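Local atomic coordinates of leucine--tRNA ligase (Agrobacterium radiobacter, PDB entry 5AH5), a protein that probably catalyses the ATP-dependent joining of L-leucine to tRNA(Leu), yielding leucyl-tRNA(Leu), AMP and diphosphate, as a class I aminoacyl-tRNA synthetase. Residues L137-L146 with I540-Y549; W16-D25 with R62-L72. All coordinates share one frame; numbering follows the deposited sequence.

The two contacts sit about 33 Å apart, centre to centre, and each involves a helix that links two neighbouring strands of the same four-stranded parallel sheet. In contact 1 that helix is 533-546, between strands 520-524 and 556-560; in contact 2 it is 48-66, between strands 32-37 and 70-72, toward the other end of the sheet. Both are partly buried, with five of ten touching residues buried in each. Their chemistry differs. Contact 1 packs aliphatic tips between two crossing helices and borders them with a carboxylate network, whereas contact 2 relies on aromatic faces, an arginine and waters where chain near the N-terminus packs against a helix and an edge strand.

Contact 1: L137-L146 with I540-Y549; sequences LFLDLYRKGL and ITKVLHDLGY
Leu-141 and Val-543 meet where helix 137-143 and helix 540-546 cross at 72°, their axes 11.8 Å apart at closest approach. Both helices run out beside the contact. Helix 540-546 closes with a Schellman motif at Gly-548, which swings Tyr-549 back toward the partner segment, and past helix 137-143 the chain brings Leu-146 to within 8.2 Å of Val-543, CA to CA.

The apolar centre is built from branched tips. Val-543 carries CG1 anti to its backbone N (chi1 171°), and this methyl receives Leu-141 CG at 4.0 Å and Leu-146 CD1 at 3.7 Å, both pairs meeting tip to tip. Leu-547 divides its branches: CD1 lies 3.9 Å from Leu-141 CD1, the two side chains crossing nearly at right angles, while CD2 rests against Leu-146 CD1 and the CG of Lys-144.

The polar border centres on Asp-140. Tyr-549 OH donates to Asp-140 OD2, which lies at the ring edge near its plane, with the carboxylate turned 62° from the ring. At 2.4 Å the modelled bond is very short and its exact length doubtful. Water 1 also donates to OD2, and Lys-144 NZ forms a salt bridge with OD1 at 2.8 Å on its syn lone pair. The lysine and the water thus hold one carboxylate oxygen each, with the tyrosine as a further partner, and the lysine would probably stabilise the negative charge. Leu-137 CD2 approaches the same tyrosine obliquely, 3.7 Å from CZ.

Helix 533-546 is the beta-alpha-beta crossover helix between strands 520-524 and 556-560 of the class I catalytic sheet. Away from it, Phe-138 of helix 128-143 touches strand 425-432 and meets Trp-189 of strand 182-191 edge-to-face, so the contact joins the parallel sheet's helical layer to the large antiparallel sheet.

Contact 2: W16-D25 with R62-L72; sequences WDEKRIFDWD and RMQIARGYSVL
Arg-62 reaches Trp-16 and Phe-22 because its chain is extended from CG to NE (chi3 -179°), which carries the guanidinium well clear of helix 62-66. Trp-24 sets its CG anti to the backbone N (chi1 175°), and the indole comes to lie against Leu-72.

Two aromatic groups meet the guanidinium in different ways, from directions roughly at right angles. Over the Trp-16 face it makes a cation-pi contact, with Arg-62 CZ 4.1 Å from the centroid of the six-membered ring. The planes stand 69° apart, so the guanidinium presents an edge to the indole, and Arg-62 NH2 comes 3.3 Å from Trp-16 CZ3. Phe-22 reverses the roles: its CZ lies over the guanidinium face, 3.5 Å from Arg-62 CZ. A salt bridge from NE to Asp-58 and a hydrogen bond from NH2 to Gly-114 O further fix the group's rotation.

Apolar packing continues alongside. Ile-65 CD1 approaches the phenyl ring obliquely, 3.7 Å from Phe-22 CD1, while Ile-21 CG2 lies over the centre of a Phe-22 face.

Helix 48-66 is the crossover helix between parallel strands 32-37 and 70-72 of the class I nucleotide-binding fold, and starts within the predicted HIGH region. A Schellman motif at Gly-68 ends it and turns the chain into strand 70-72, an outermost strand of the sheet.

At that strand the backbones draw closest, with Trp-24 CA 5.3 Å from Leu-72 CA. Leu-72 CB makes a CH-pi contact 3.8 Å from the centroid of the Trp-24 five-membered ring, and Leu-72 CD1 touches Trp-24 CB. Water 3 accepts from Asp-25 N at 2.9 Å and is also hydrogen-bonded to Ser-70 OG. At the helix 16-19 end, Trp-16 NE1 is hydrogen-bonded to Glu-724 OE2 of helix 720-729, whose Pro-720 touches both Trp-16 and Arg-62.

Contact 1: L137-L146 with I540-Y549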
loop_
_atom_site.group_PDB
_atom_site.type_symbol
_atom_site.label_atom_id
_atom_site.label_comp_id
_atom_site.label_asym_id
_atom_site.label_seq_id
_atom_site.Cartn_x
_atom_site.Cartn_y
_atom_site.Cartn_z
ATOM N N LEU B 137 -16.434 -13.317 11.020
ATOM C CA LEU B 137 -15.772 -13.613 9.749
ATOM C C LEU B 137 -14.905 -14.862 9.867
ATOM O O LEU B 137 -14.896 -15.698 8.982
ATOM C CB LEU B 137 -14.911 -12.436 9.283
ATOM C CG LEU B 137 -15.594 -11.199 8.695
ATOM C CD1 LEU B 137 -14.470 -10.349 8.112
ATOM C CD2 LEU B 137 -16.595 -11.566 7.627
ATOM N N PHE B 138 -14.175 -15.005 10.982
ATOM C CA PHE B 138 -13.314 -16.200 11.145
ATOM C C PHE B 138 -14.169 -17.455 11.076
ATOM O O PHE B 138 -13.802 -18.423 10.387
ATOM C CB PHE B 138 -12.567 -16.117 12.444
ATOM C CG PHE B 138 -11.702 -17.307 12.736
ATOM C CD1 PHE B 138 -12.255 -18.518 13.191
ATOM C CD2 PHE B 138 -10.314 -17.208 12.661
ATOM C CE1 PHE B 138 -11.432 -19.611 13.463
ATOM C CE2 PHE B 138 -9.504 -18.283 12.986
ATOM C CZ PHE B 138 -10.065 -19.483 13.365
ATOM N N LEU B 139 -15.309 -17.441 11.772
ATOM C CA LEU B 139 -16.178 -18.652 11.817
ATOM C C LEU B 139 -16.822 -18.958 10.488
ATOM O O LEU B 139 -16.957 -20.143 10.103
ATOM C CB LEU B 139 -17.221 -18.551 12.936
ATOM C CG LEU B 139 -16.560 -18.635 14.310
ATOM C CD1 LEU B 139 -17.577 -18.398 15.408
ATOM C CD2 LEU B 139 -15.868 -19.982 14.522
ATOM N N ASP B 140 -17.167 -17.911 9.742
ATOM C CA ASP B 140 -17.626 -18.125 8.326
ATOM C C ASP B 140 -16.553 -18.775 7.460
ATOM O O ASP B 140 -16.782 -19.833 6.820
ATOM C CB ASP B 140 -18.217 -16.849 7.755
ATOM C CG ASP B 140 -19.063 -17.083 6.509
ATOM O OD1 ASP B 140 -19.591 -18.194 6.302
ATOM O OD2 ASP B 140 -19.160 -16.131 5.700
ATOM N N LEU B 141 -15.335 -18.256 7.512
ATOM C CA LEU B 141 -14.250 -18.856 6.728
ATOM C C LEU B 141 -13.917 -20.268 7.196
ATOM O O LEU B 141 -13.555 -21.137 6.373
ATOM C CB LEU B 141 -12.998 -17.972 6.751
ATOM C CG LEU B 141 -12.971 -16.838 5.683
ATOM C CD1 LEU B 141 -14.038 -15.757 5.838
ATOM C CD2 LEU B 141 -11.585 -16.212 5.733
ATOM N N TYR B 142 -14.008 -20.499 8.519
ATOM C CA TYR B 142 -13.861 -21.852 9.070
ATOM C C TYR B 142 -14.945 -22.812 8.566
ATOM O O TYR B 142 -14.608 -23.864 8.046
ATOM C CB TYR B 142 -13.851 -21.817 10.604
ATOM C CG TYR B 142 -13.737 -23.182 11.262
ATOM C CD1 TYR B 142 -12.636 -24.027 11.041
ATOM C CD2 TYR B 142 -14.736 -23.624 12.112
ATOM C CE1 TYR B 142 -12.554 -25.290 11.641
ATOM C CE2 TYR B 142 -14.669 -24.865 12.719
ATOM C CZ TYR B 142 -13.590 -25.682 12.481
ATOM O OH TYR B 142 -13.595 -26.863 13.139
ATOM N N ARG B 143 -16.227 -22.457 8.688
ATOM C CA ARG B 143 -17.309 -23.296 8.071
ATOM C C ARG B 143 -17.156 -23.598 6.574
ATOM O O ARG B 143 -17.492 -24.677 6.141
ATOM C CB ARG B 143 -18.697 -22.691 8.274
ATOM C CG ARG B 143 -19.111 -22.671 9.735
ATOM C CD ARG B 143 -20.607 -22.490 9.973
ATOM N NE ARG B 143 -20.908 -22.710 11.402
ATOM C CZ ARG B 143 -20.993 -23.911 12.011
ATOM N NH1 ARG B 143 -20.818 -25.059 11.335
ATOM N NH2 ARG B 143 -21.259 -23.975 13.317
ATOM N N LYS B 144 -16.648 -22.658 5.789
ATOM C CA LYS B 144 -16.507 -22.884 4.345
ATOM C C LYS B 144 -15.180 -23.513 3.963
ATOM O O LYS B 144 -14.872 -23.595 2.784
ATOM C CB LYS B 144 -16.685 -21.580 3.546
ATOM C CG LYS B 144 -17.921 -20.760 3.889
ATOM C CD LYS B 144 -19.205 -21.340 3.343
ATOM C CE LYS B 144 -20.403 -21.015 4.241
ATOM N NZ LYS B 144 -20.764 -19.573 4.220
ATOM N N GLY B 145 -14.361 -23.918 4.929
ATOM C CA GLY B 145 -13.093 -24.565 4.621
ATOM C C GLY B 145 -11.935 -23.654 4.238
ATOM O O GLY B 145 -10.875 -24.148 3.957
ATOM N N LEU B 146 -12.100 -22.336 4.267
ATOM C CA LEU B 146 -10.983 -21.423 3.952
ATOM C C LEU B 146 -10.004 -21.312 5.108
ATOM O O LEU B 146 -8.812 -21.190 4.890
ATOM C CB LEU B 146 -11.512 -20.052 3.547
ATOM C CG LEU B 146 -12.208 -20.195 2.186
ATOM C CD1 LEU B 146 -13.444 -19.328 2.108
ATOM C CD2 LEU B 146 -11.225 -19.937 1.065
ATOM N N ILE B 540 -8.070 -11.560 0.947
ATOM C CA ILE B 540 -9.291 -11.623 1.777
ATOM C C ILE B 540 -10.431 -10.960 1.017
ATOM O O ILE B 540 -11.593 -11.351 1.201
ATOM C CB ILE B 540 -9.043 -11.077 3.217
ATOM C CG1 ILE B 540 -8.224 -12.102 4.012
ATOM C CG2 ILE B 540 -10.298 -10.702 3.990
ATOM C CD1 ILE B 540 -8.850 -13.458 4.152
ATOM N N THR B 541 -10.104 -10.026 0.104
ATOM C CA THR B 541 -11.146 -9.380 -0.711
ATOM C C THR B 541 -11.788 -10.383 -1.662
ATOM O O THR B 541 -13.012 -10.479 -1.767
ATOM C CB THR B 541 -10.599 -8.109 -1.367
ATOM O OG1 THR B 541 -10.250 -7.177 -0.318
ATOM C CG2 THR B 541 -11.665 -7.453 -2.314
ATOM N N LYS B 542 -10.964 -11.223 -2.261
ATOM C CA LYS B 542 -11.459 -12.267 -3.141
ATOM C C LYS B 542 -12.281 -13.295 -2.376
ATOM O O LYS B 542 -13.324 -13.733 -2.820
ATOM C CB LYS B 542 -10.266 -12.918 -3.853
ATOM C CG LYS B 542 -9.504 -11.891 -4.730
ATOM C CD LYS B 542 -8.476 -12.531 -5.607
ATOM C CE LYS B 542 -7.638 -11.520 -6.405
ATOM N NZ LYS B 542 -8.468 -10.542 -7.180
ATOM N N VAL B 543 -11.802 -13.688 -1.219
ATOM C CA VAL B 543 -12.535 -14.619 -0.365
ATOM C C VAL B 543 -13.910 -14.027 -0.040
ATOM O O VAL B 543 -14.911 -14.684 -0.262
ATOM C CB VAL B 543 -11.740 -14.974 0.928
ATOM C CG1 VAL B 543 -12.620 -15.755 1.895
ATOM C CG2 VAL B 543 -10.532 -15.784 0.581
ATOM N N LEU B 544 -13.954 -12.782 0.442
ATOM C CA LEU B 544 -15.208 -12.184 0.817
ATOM C C LEU B 544 -16.125 -11.939 -0.372
ATOM O O LEU B 544 -17.363 -11.979 -0.235
ATOM C CB LEU B 544 -14.997 -10.866 1.629
ATOM C CG LEU B 544 -14.237 -11.008 2.959
ATOM C CD1 LEU B 544 -13.850 -9.638 3.518
ATOM C CD2 LEU B 544 -15.051 -11.815 3.975
ATOM N N HIS B 545 -15.531 -11.674 -1.529
ATOM C CA HIS B 545 -16.275 -11.581 -2.793
ATOM C C HIS B 545 -16.960 -12.924 -3.060
ATOM O O HIS B 545 -18.198 -13.013 -3.043
ATOM C CB HIS B 545 -15.324 -11.177 -3.930
ATOM C CG HIS B 545 -15.954 -11.109 -5.283
ATOM N ND1 HIS B 545 -15.220 -11.248 -6.438
ATOM C CD2 HIS B 545 -17.229 -10.904 -5.676
ATOM C CE1 HIS B 545 -16.016 -11.126 -7.486
ATOM N NE2 HIS B 545 -17.238 -10.910 -7.050
ATOM N N ASP B 546 -16.180 -13.980 -3.163
ATOM C CA ASP B 546 -16.760 -15.309 -3.391
ATOM C C ASP B 546 -17.833 -15.697 -2.358
ATOM O O ASP B 546 -18.780 -16.371 -2.714
ATOM C CB ASP B 546 -15.712 -16.411 -3.362
ATOM C CG ASP B 546 -14.638 -16.236 -4.366
ATOM O OD1 ASP B 546 -14.758 -15.440 -5.341
ATOM O OD2 ASP B 546 -13.601 -16.903 -4.164
ATOM N N LEU B 547 -17.713 -15.248 -1.112
ATOM C CA LEU B 547 -18.717 -15.623 -0.116
ATOM C C LEU B 547 -19.893 -14.677 -0.032
ATOM O O LEU B 547 -20.724 -14.867 0.824
ATOM C CB LEU B 547 -18.096 -15.680 1.267
ATOM C CG LEU B 547 -16.919 -16.602 1.494
ATOM C CD1 LEU B 547 -16.547 -16.513 2.966
ATOM C CD2 LEU B 547 -17.209 -18.012 1.098
ATOM N N GLY B 548 -19.948 -13.627 -0.853
ATOM C CA GLY B 548 -21.149 -12.779 -0.915
ATOM C C GLY B 548 -21.132 -11.485 -0.141
ATOM O O GLY B 548 -22.094 -10.704 -0.219
ATOM N N TYR B 549 -20.053 -11.191 0.586
ATOM C CA TYR B 549 -20.072 -9.942 1.350
ATOM C C TYR B 549 -20.007 -8.684 0.464
ATOM O O TYR B 549 -20.536 -7.603 0.827
ATOM C CB TYR B 549 -18.932 -9.919 2.334
ATOM C CG TYR B 549 -19.048 -10.963 3.461
ATOM C CD1 TYR B 549 -18.598 -12.257 3.268
ATOM C CD2 TYR B 549 -19.634 -10.648 4.677
ATOM C CE1 TYR B 549 -18.713 -13.204 4.253
ATOM C CE2 TYR B 549 -19.764 -11.600 5.684
ATOM C CZ TYR B 549 -19.293 -12.872 5.455
ATOM O OH TYR B 549 -19.338 -13.855 6.404
HETATM O O HOH W 1 -21.015 -16.793 3.580
#

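Contact 2: W16-D25 with R62-L72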
loop_
_atom_site.group_PDB
_atom_site.type_symbol
_atom_site.label_atom_id
_atom_site.label_comp_id
_atom_site.label_asym_id
_atom_site.label_seq_id
_atom_site.Cartn_x
_atom_site.Cartn_y
_atom_site.Cartn_z
ATOM N N TRP B 16 -14.393 24.033 10.505
ATOM C CA TRP B 16 -14.587 22.857 9.596
ATOM C C TRP B 16 -15.419 21.742 10.298
ATOM O O TRP B 16 -16.341 21.175 9.699
ATOM C CB TRP B 16 -13.276 22.238 9.126
ATOM C CG TRP B 16 -12.359 23.112 8.350
ATOM C CD1 TRP B 16 -12.710 24.015 7.367
ATOM C CD2 TRP B 16 -10.942 23.156 8.433
ATOM N NE1 TRP B 16 -11.618 24.635 6.899
ATOM C CE2 TRP B 16 -10.508 24.141 7.520
ATOM C CE3 TRP B 16 -9.994 22.459 9.174
ATOM C CZ2 TRP B 16 -9.153 24.458 7.334
ATOM C CZ3 TRP B 16 -8.651 22.789 9.029
ATOM C CH2 TRP B 16 -8.229 23.780 8.085
ATOM N N ASP B 17 -15.053 21.437 11.543
ATOM C CA ASP B 17 -15.813 20.486 12.410
ATOM C C ASP B 17 -17.284 20.916 12.435
ATOM O O ASP B 17 -18.161 20.152 12.026
ATOM C CB ASP B 17 -15.295 20.439 13.867
ATOM C CG ASP B 17 -13.861 19.884 14.008
ATOM O OD1 ASP B 17 -13.492 18.994 13.214
ATOM O OD2 ASP B 17 -13.093 20.307 14.941
ATOM N N GLU B 18 -17.548 22.159 12.817
ATOM C CA GLU B 18 -18.922 22.563 13.002
ATOM C C GLU B 18 -19.732 22.577 11.738
ATOM O O GLU B 18 -20.919 22.204 11.786
ATOM C CB GLU B 18 -19.104 23.769 13.947
ATOM C CG GLU B 18 -18.548 25.118 13.586
ATOM C CD GLU B 18 -18.286 26.000 14.834
ATOM O OE1 GLU B 18 -18.320 25.449 15.978
ATOM O OE2 GLU B 18 -18.005 27.231 14.681
ATOM N N LYS B 19 -19.106 22.823 10.584
ATOM C CA LYS B 19 -19.839 22.670 9.298
ATOM C C LYS B 19 -19.914 21.260 8.813
ATOM O O LYS B 19 -20.574 21.017 7.827
ATOM C CB LYS B 19 -19.230 23.542 8.181
ATOM C CG LYS B 19 -19.521 25.019 8.345
ATOM C CD LYS B 19 -20.871 25.420 7.750
ATOM C CE LYS B 19 -21.307 26.814 8.213
ATOM N NZ LYS B 19 -21.294 26.965 9.692
ATOM N N ARG B 20 -19.277 20.304 9.491
ATOM C CA ARG B 20 -19.333 18.887 9.054
ATOM C C ARG B 20 -18.774 18.636 7.681
ATOM O O ARG B 20 -19.119 17.634 7.026
ATOM C CB ARG B 20 -20.758 18.261 9.156
ATOM C CG ARG B 20 -21.558 18.611 10.414
ATOM C CD ARG B 20 -20.772 18.303 11.712
ATOM N NE ARG B 20 -20.529 16.891 11.868
ATOM C CZ ARG B 20 -19.514 16.303 12.515
ATOM N NH1 ARG B 20 -18.526 16.952 13.135
ATOM N NH2 ARG B 20 -19.512 14.991 12.531
ATOM N N ILE B 21 -17.816 19.457 7.278
ATOM C CA ILE B 21 -17.187 19.350 5.950
ATOM C C ILE B 21 -16.689 17.952 5.692
ATOM O O ILE B 21 -16.943 17.401 4.647
ATOM C CB ILE B 21 -15.974 20.365 5.750
ATOM C CG1 ILE B 21 -16.396 21.827 5.804
ATOM C CG2 ILE B 21 -15.290 20.167 4.414
ATOM C CD1 ILE B 21 -17.679 22.130 5.102
ATOM N N PHE B 22 -16.039 17.333 6.669
ATOM C CA PHE B 22 -15.390 16.007 6.486
ATOM C C PHE B 22 -16.190 14.750 6.918
ATOM O O PHE B 22 -15.748 13.650 6.722
ATOM C CB PHE B 22 -14.045 16.067 7.215
ATOM C CG PHE B 22 -13.178 17.167 6.668
ATOM C CD1 PHE B 22 -12.753 17.085 5.375
ATOM C CD2 PHE B 22 -12.941 18.306 7.386
ATOM C CE1 PHE B 22 -12.016 18.143 4.803
ATOM C CE2 PHE B 22 -12.181 19.356 6.851
ATOM C CZ PHE B 22 -11.749 19.286 5.546
ATOM N N ASP B 23 -17.426 14.925 7.345
ATOM C CA ASP B 23 -18.283 13.820 7.698
ATOM C C ASP B 23 -18.839 13.126 6.500
ATOM O O ASP B 23 -19.483 13.757 5.714
ATOM C CB ASP B 23 -19.378 14.353 8.604
ATOM C CG ASP B 23 -20.313 13.273 9.114
ATOM O OD1 ASP B 23 -19.870 12.168 9.482
ATOM O OD2 ASP B 23 -21.510 13.589 9.167
ATOM N N TRP B 24 -18.558 11.819 6.328
ATOM C CA TRP B 24 -18.999 11.142 5.149
ATOM C C TRP B 24 -20.509 10.870 5.236
ATOM O O TRP B 24 -20.990 10.274 6.218
ATOM C CB TRP B 24 -18.284 9.808 4.945
ATOM C CG TRP B 24 -18.778 9.027 3.822
ATOM C CD1 TRP B 24 -18.847 9.438 2.523
ATOM C CD2 TRP B 24 -19.218 7.649 3.838
ATOM N NE1 TRP B 24 -19.295 8.405 1.722
ATOM C CE2 TRP B 24 -19.549 7.307 2.499
ATOM C CE3 TRP B 24 -19.424 6.684 4.872
ATOM C CZ2 TRP B 24 -20.046 6.043 2.142
ATOM C CZ3 TRP B 24 -19.877 5.428 4.526
ATOM C CH2 TRP B 24 -20.185 5.101 3.163
ATOM N N ASP B 25 -21.263 11.302 4.220
ATOM C CA ASP B 25 -22.690 10.955 4.200
ATOM C C ASP B 25 -23.002 10.080 3.031
ATOM O O ASP B 25 -23.019 10.550 1.883
ATOM C CB ASP B 25 -23.591 12.180 4.256
ATOM C CG ASP B 25 -24.929 11.863 4.908
ATOM O OD1 ASP B 25 -25.520 10.715 4.702
ATOM O OD2 ASP B 25 -25.363 12.756 5.668
ATOM N N ARG B 62 -9.662 16.986 0.326
ATOM C CA ARG B 62 -10.190 18.313 0.340
ATOM C C ARG B 62 -10.515 18.831 -1.086
ATOM O O ARG B 62 -11.510 19.482 -1.289
ATOM C CB ARG B 62 -9.173 19.265 0.975
ATOM C CG ARG B 62 -9.158 19.179 2.492
ATOM C CD ARG B 62 -8.049 20.038 3.039
ATOM N NE ARG B 62 -7.953 19.983 4.474
ATOM C CZ ARG B 62 -8.554 20.782 5.343
ATOM N NH1 ARG B 62 -9.371 21.746 4.976
ATOM N NH2 ARG B 62 -8.319 20.600 6.639
ATOM N N MET B 63 -9.676 18.470 -2.049
ATOM C CA MET B 63 -9.923 18.863 -3.404
ATOM C C MET B 63 -11.160 18.117 -3.899
ATOM O O MET B 63 -11.991 18.714 -4.577
ATOM C CB MET B 63 -8.748 18.554 -4.340
ATOM C CG MET B 63 -8.972 19.283 -5.642
ATOM S SD MET B 63 -7.740 18.906 -6.830
ATOM C CE MET B 63 -7.919 17.238 -7.417
ATOM N N GLN B 64 -11.239 16.815 -3.633
ATOM C CA GLN B 64 -12.325 16.021 -4.190
ATOM C C GLN B 64 -13.633 16.433 -3.569
ATOM O O GLN B 64 -14.631 16.501 -4.255
ATOM C CB GLN B 64 -12.126 14.532 -4.060
ATOM C CG GLN B 64 -10.922 13.982 -4.753
ATOM C CD GLN B 64 -11.034 14.101 -6.263
ATOM O OE1 GLN B 64 -11.030 15.200 -6.788
ATOM N NE2 GLN B 64 -11.090 12.989 -6.943
ATOM N N ILE B 65 -13.604 16.831 -2.324
ATOM C CA ILE B 65 -14.781 17.426 -1.731
ATOM C C ILE B 65 -15.225 18.729 -2.422
ATOM O O ILE B 65 -16.405 18.924 -2.713
ATOM C CB ILE B 65 -14.579 17.681 -0.243
ATOM C CG1 ILE B 65 -14.499 16.327 0.506
ATOM C CG2 ILE B 65 -15.660 18.601 0.307
ATOM C CD1 ILE B 65 -14.068 16.405 1.945
ATOM N N ALA B 66 -14.305 19.651 -2.594
ATOM C CA ALA B 66 -14.584 20.871 -3.371
ATOM C C ALA B 66 -15.102 20.600 -4.764
ATOM O O ALA B 66 -15.877 21.411 -5.272
ATOM C CB ALA B 66 -13.381 21.800 -3.423
ATOM N N ARG B 67 -14.700 19.490 -5.376
ATOM C CA ARG B 67 -15.149 19.131 -6.699
ATOM C C ARG B 67 -16.491 18.418 -6.743
ATOM O O ARG B 67 -16.809 17.821 -7.775
ATOM C CB ARG B 67 -14.093 18.306 -7.441
ATOM C CG ARG B 67 -12.884 19.170 -7.876
ATOM C CD ARG B 67 -11.741 18.314 -8.315
ATOM N NE ARG B 67 -11.910 17.913 -9.657
ATOM C CZ ARG B 67 -11.589 16.756 -10.212
ATOM N NH1 ARG B 67 -11.014 15.738 -9.560
ATOM N NH2 ARG B 67 -11.799 16.646 -11.503
ATOM N N GLY B 68 -17.228 18.410 -5.620
ATOM C CA GLY B 68 -18.565 17.788 -5.561
ATOM C C GLY B 68 -18.637 16.279 -5.269
ATOM O O GLY B 68 -19.747 15.724 -5.137
ATOM N N TYR B 69 -17.490 15.596 -5.141
ATOM C CA TYR B 69 -17.532 14.182 -4.813
ATOM C C TYR B 69 -18.081 13.989 -3.341
ATOM O O TYR B 69 -17.920 14.867 -2.466
ATOM C CB TYR B 69 -16.171 13.497 -4.952
ATOM C CG TYR B 69 -15.618 13.354 -6.335
ATOM C CD1 TYR B 69 -14.864 14.379 -6.914
ATOM C CD2 TYR B 69 -15.830 12.204 -7.069
ATOM C CE1 TYR B 69 -14.340 14.238 -8.209
ATOM C CE2 TYR B 69 -15.301 12.032 -8.330
ATOM C CZ TYR B 69 -14.590 13.058 -8.906
ATOM O OH TYR B 69 -14.082 12.877 -10.124
ATOM N N SER B 70 -18.758 12.874 -3.127
ATOM C CA SER B 70 -19.104 12.418 -1.759
ATOM C C SER B 70 -17.958 11.489 -1.285
ATOM O O SER B 70 -17.830 10.352 -1.744
ATOM C CB SER B 70 -20.434 11.665 -1.748
ATOM O OG SER B 70 -20.758 11.347 -0.392
ATOM N N VAL B 71 -17.103 12.044 -0.455
ATOM C CA VAL B 71 -15.777 11.469 -0.176
ATOM C C VAL B 71 -15.816 10.748 1.233
ATOM O O VAL B 71 -16.217 11.362 2.210
ATOM C CB VAL B 71 -14.740 12.623 -0.140
ATOM C CG1 VAL B 71 -13.387 12.117 0.364
ATOM C CG2 VAL B 71 -14.563 13.260 -1.560
ATOM N N LEU B 72 -15.443 9.495 1.278
ATOM C CA LEU B 72 -15.103 8.812 2.511
ATOM C C LEU B 72 -13.576 8.914 2.691
ATOM O O LEU B 72 -12.845 8.349 1.927
ATOM C CB LEU B 72 -15.538 7.352 2.457
ATOM C CG LEU B 72 -15.163 6.503 3.711
ATOM C CD1 LEU B 72 -15.526 7.218 4.963
ATOM C CD2 LEU B 72 -15.819 5.125 3.697
HETATM O O HOH W 2 -14.955 11.472 4.493
HETATM O O HOH W 3 -20.298 12.802 1.982
#